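Local coordinates for protein profilin II (Homo sapiens, PDB 1D1J) that binds actin and poly-L-proline, and so probably links actin assembly to proline-rich partner proteins, at residues Y128-A131 / L132-R136. Residues are numbered along the deposited sequence; the frame is centred on the assembly and turned at random.
Sequences YELA and LYLRR
Tyr-128 and Leu-132, one helical turn apart, run alongside each other in the same direction. Methyl CD2 of Leu-132 meets ring atom CE2 of Tyr-128 at 4.1 Å. Both side chains have CG anti to the backbone N (chi1 177° and -178°), which sends them along the same flank of the helix. The Tyr-128 hydroxyl is hydrogen-bonded to Glu-129 OE2 of the third subunit. Leu-132 N donates to Tyr-128 O at 2.9 Å. Glu-129 O accepts Tyr-133 N at 3.0 Å. Glu-129 OE2 forms a salt bridge to Arg-136 of the second subunit and also a hydrogen bond with Tyr-128 OH of the third subunit. Leu-130 CD1 touches CD2 of the Tyr-133 ring at 4.2 Å, and Leu-130 CG lies 4.4 Å from Leu-134 CD1. Leu-130 O accepts Leu-134 N, with CG of Leu-134 close by at 3.2 Å. Leu-130 and Leu-134 both also reach Tyr-6 of helix 4-10. Ala-131 O takes Arg-135 N at 2.9 Å, and the Arg-135 CG lies against the same oxygen. These successive i to i+4 bonds are those of a regular alpha-helix, here the C-terminal helix of the profilin fold. It packs beside the N-terminal helix, and in profilins these two helices form the poly-L-proline site, to which this face probably contributes.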
ATOM      1  N   TYR A 128       7.566  -5.410  -7.063  1.00 11.14           N
ATOM      2  CA  TYR A 128       7.401  -4.558  -5.886  1.00 10.55           C
ATOM      3  C   TYR A 128       5.971  -4.586  -5.369  1.00 10.51           C
ATOM      4  O   TYR A 128       5.747  -4.786  -4.176  1.00 11.28           O
ATOM      5  CB  TYR A 128       7.795  -3.113  -6.199  1.00  9.76           C
ATOM      6  CG  TYR A 128       7.572  -2.160  -5.040  1.00 10.00           C
ATOM      7  CD1 TYR A 128       8.464  -2.122  -3.957  1.00  9.15           C
ATOM      8  CD2 TYR A 128       6.476  -1.294  -5.023  1.00  9.50           C
ATOM      9  CE1 TYR A 128       8.271  -1.243  -2.898  1.00  8.67           C
ATOM     10  CE2 TYR A 128       6.269  -0.411  -3.966  1.00  9.00           C
ATOM     11  CZ  TYR A 128       7.170  -0.391  -2.907  1.00  9.38           C
ATOM     12  OH  TYR A 128       6.978   0.481  -1.865  1.00  8.65           O
ATOM     13  N   GLU A 129       5.008  -4.387  -6.265  1.00 10.34           N
ATOM     14  CA  GLU A 129       3.600  -4.395  -5.871  1.00 10.86           C
ATOM     15  C   GLU A 129       3.137  -5.713  -5.239  1.00 10.70           C
ATOM     16  O   GLU A 129       2.484  -5.688  -4.198  1.00 11.11           O
ATOM     17  CB  GLU A 129       2.676  -4.006  -7.038  1.00 10.90           C
ATOM     18  CG  GLU A 129       2.697  -2.510  -7.407  1.00 10.28           C
ATOM     19  CD  GLU A 129       2.286  -1.590  -6.254  1.00 10.75           C
ATOM     20  OE1 GLU A 129       1.435  -1.984  -5.428  1.00 10.23           O
ATOM     21  OE2 GLU A 129       2.813  -0.462  -6.185  1.00  9.92           O
ATOM     22  N   LEU A 130       3.482  -6.854  -5.833  1.00 10.54           N
ATOM     23  CA  LEU A 130       3.060  -8.136  -5.267  1.00 11.15           C
ATOM     24  C   LEU A 130       3.736  -8.422  -3.927  1.00 11.65           C
ATOM     25  O   LEU A 130       3.116  -9.001  -3.034  1.00 12.24           O
ATOM     26  CB  LEU A 130       3.299  -9.298  -6.234  1.00 10.63           C
ATOM     27  CG  LEU A 130       2.742 -10.628  -5.707  1.00 10.25           C
ATOM     28  CD1 LEU A 130       1.239 -10.495  -5.430  1.00 10.56           C
ATOM     29  CD2 LEU A 130       3.020 -11.762  -6.692  1.00 10.53           C
ATOM     30  N   ALA A 131       5.004  -8.031  -3.803  1.00 12.18           N
ATOM     31  CA  ALA A 131       5.768  -8.215  -2.567  1.00 12.78           C
ATOM     32  C   ALA A 131       5.147  -7.370  -1.448  1.00 13.31           C
ATOM     33  O   ALA A 131       4.972  -7.850  -0.325  1.00 13.48           O
ATOM     34  CB  ALA A 131       7.234  -7.822  -2.775  1.00 12.47           C
ATOM     35  N   LEU A 132       4.785  -6.132  -1.783  1.00 13.09           N
ATOM     36  CA  LEU A 132       4.166  -5.203  -0.838  1.00 13.30           C
ATOM     37  C   LEU A 132       2.829  -5.760  -0.368  1.00 13.11           C
ATOM     38  O   LEU A 132       2.477  -5.651   0.807  1.00 12.35           O
ATOM     39  CB  LEU A 132       3.957  -3.832  -1.491  1.00 13.66           C
ATOM     40  CG  LEU A 132       3.351  -2.735  -0.610  1.00 14.32           C
ATOM     41  CD1 LEU A 132       4.225  -2.521   0.613  1.00 14.54           C
ATOM     42  CD2 LEU A 132       3.202  -1.442  -1.411  1.00 13.93           C
ATOM     43  N   TYR A 133       2.081  -6.344  -1.303  1.00 13.36           N
ATOM     44  CA  TYR A 133       0.796  -6.936  -0.974  1.00 13.63           C
ATOM     45  C   TYR A 133       1.002  -8.096   0.020  1.00 14.71           C
ATOM     46  O   TYR A 133       0.322  -8.176   1.048  1.00 14.77           O
ATOM     47  CB  TYR A 133       0.083  -7.423  -2.244  1.00 12.49           C
ATOM     48  CG  TYR A 133      -1.180  -8.194  -1.953  1.00 10.76           C
ATOM     49  CD1 TYR A 133      -2.280  -7.571  -1.366  1.00 10.72           C
ATOM     50  CD2 TYR A 133      -1.254  -9.560  -2.209  1.00 10.67           C
ATOM     51  CE1 TYR A 133      -3.430  -8.294  -1.033  1.00 10.97           C
ATOM     52  CE2 TYR A 133      -2.392 -10.296  -1.881  1.00 11.55           C
ATOM     53  CZ  TYR A 133      -3.480  -9.656  -1.293  1.00 12.19           C
ATOM     54  OH  TYR A 133      -4.613 -10.376  -0.974  1.00 12.98           O
ATOM     55  N   LEU A 134       1.966  -8.965  -0.276  1.00 16.05           N
ATOM     56  CA  LEU A 134       2.269 -10.107   0.588  1.00 17.91           C
ATOM     57  C   LEU A 134       2.744  -9.696   1.991  1.00 19.24           C
ATOM     58  O   LEU A 134       2.310 -10.280   2.985  1.00 18.89           O
ATOM     59  CB  LEU A 134       3.275 -11.047  -0.083  1.00 16.63           C
ATOM     60  CG  LEU A 134       2.802 -11.681  -1.392  1.00 16.17           C
ATOM     61  CD1 LEU A 134       3.890 -12.574  -1.952  1.00 15.49           C
ATOM     62  CD2 LEU A 134       1.516 -12.460  -1.174  1.00 16.07           C
ATOM     63  N   ARG A 135       3.609  -8.686   2.066  1.00 20.98           N
ATOM     64  CA  ARG A 135       4.108  -8.192   3.352  1.00 23.87           C
ATOM     65  C   ARG A 135       2.970  -7.618   4.202  1.00 24.87           C
ATOM     66  O   ARG A 135       2.884  -7.892   5.399  1.00 25.23           O
ATOM     67  CB  ARG A 135       5.156  -7.098   3.150  1.00 24.55           C
ATOM     68  CG  ARG A 135       6.475  -7.561   2.584  1.00 26.69           C
ATOM     69  CD  ARG A 135       7.370  -6.357   2.359  1.00 28.28           C
ATOM     70  NE  ARG A 135       8.746  -6.724   2.031  1.00 30.59           N
ATOM     71  CZ  ARG A 135       9.593  -7.304   2.881  1.00 31.54           C
ATOM     72  NH1 ARG A 135       9.213  -7.604   4.120  1.00 31.86           N
ATOM     73  NH2 ARG A 135      10.842  -7.552   2.504  1.00 32.23           N
ATOM     74  N   ARG A 136       2.116  -6.807   3.578  1.00 26.23           N
ATOM     75  CA  ARG A 136       0.988  -6.189   4.272  1.00 27.84           C
ATOM     76  C   ARG A 136      -0.013  -7.224   4.805  1.00 30.98           C
ATOM     77  O   ARG A 136      -0.796  -6.941   5.717  1.00 31.18           O
ATOM     78  CB  ARG A 136       0.289  -5.181   3.358  1.00 25.36           C
ATOM     79  CG  ARG A 136       1.100  -3.919   3.090  1.00 22.19           C
ATOM     80  CD  ARG A 136       0.343  -2.946   2.191  1.00 19.12           C
ATOM     81  NE  ARG A 136      -0.959  -2.588   2.741  1.00 17.50           N
ATOM     82  CZ  ARG A 136      -1.326  -1.359   3.085  1.00 17.15           C
ATOM     83  NH1 ARG A 136      -0.491  -0.343   2.935  1.00 17.08           N
ATOM     84  NH2 ARG A 136      -2.535  -1.143   3.591  1.00 18.22           N
TER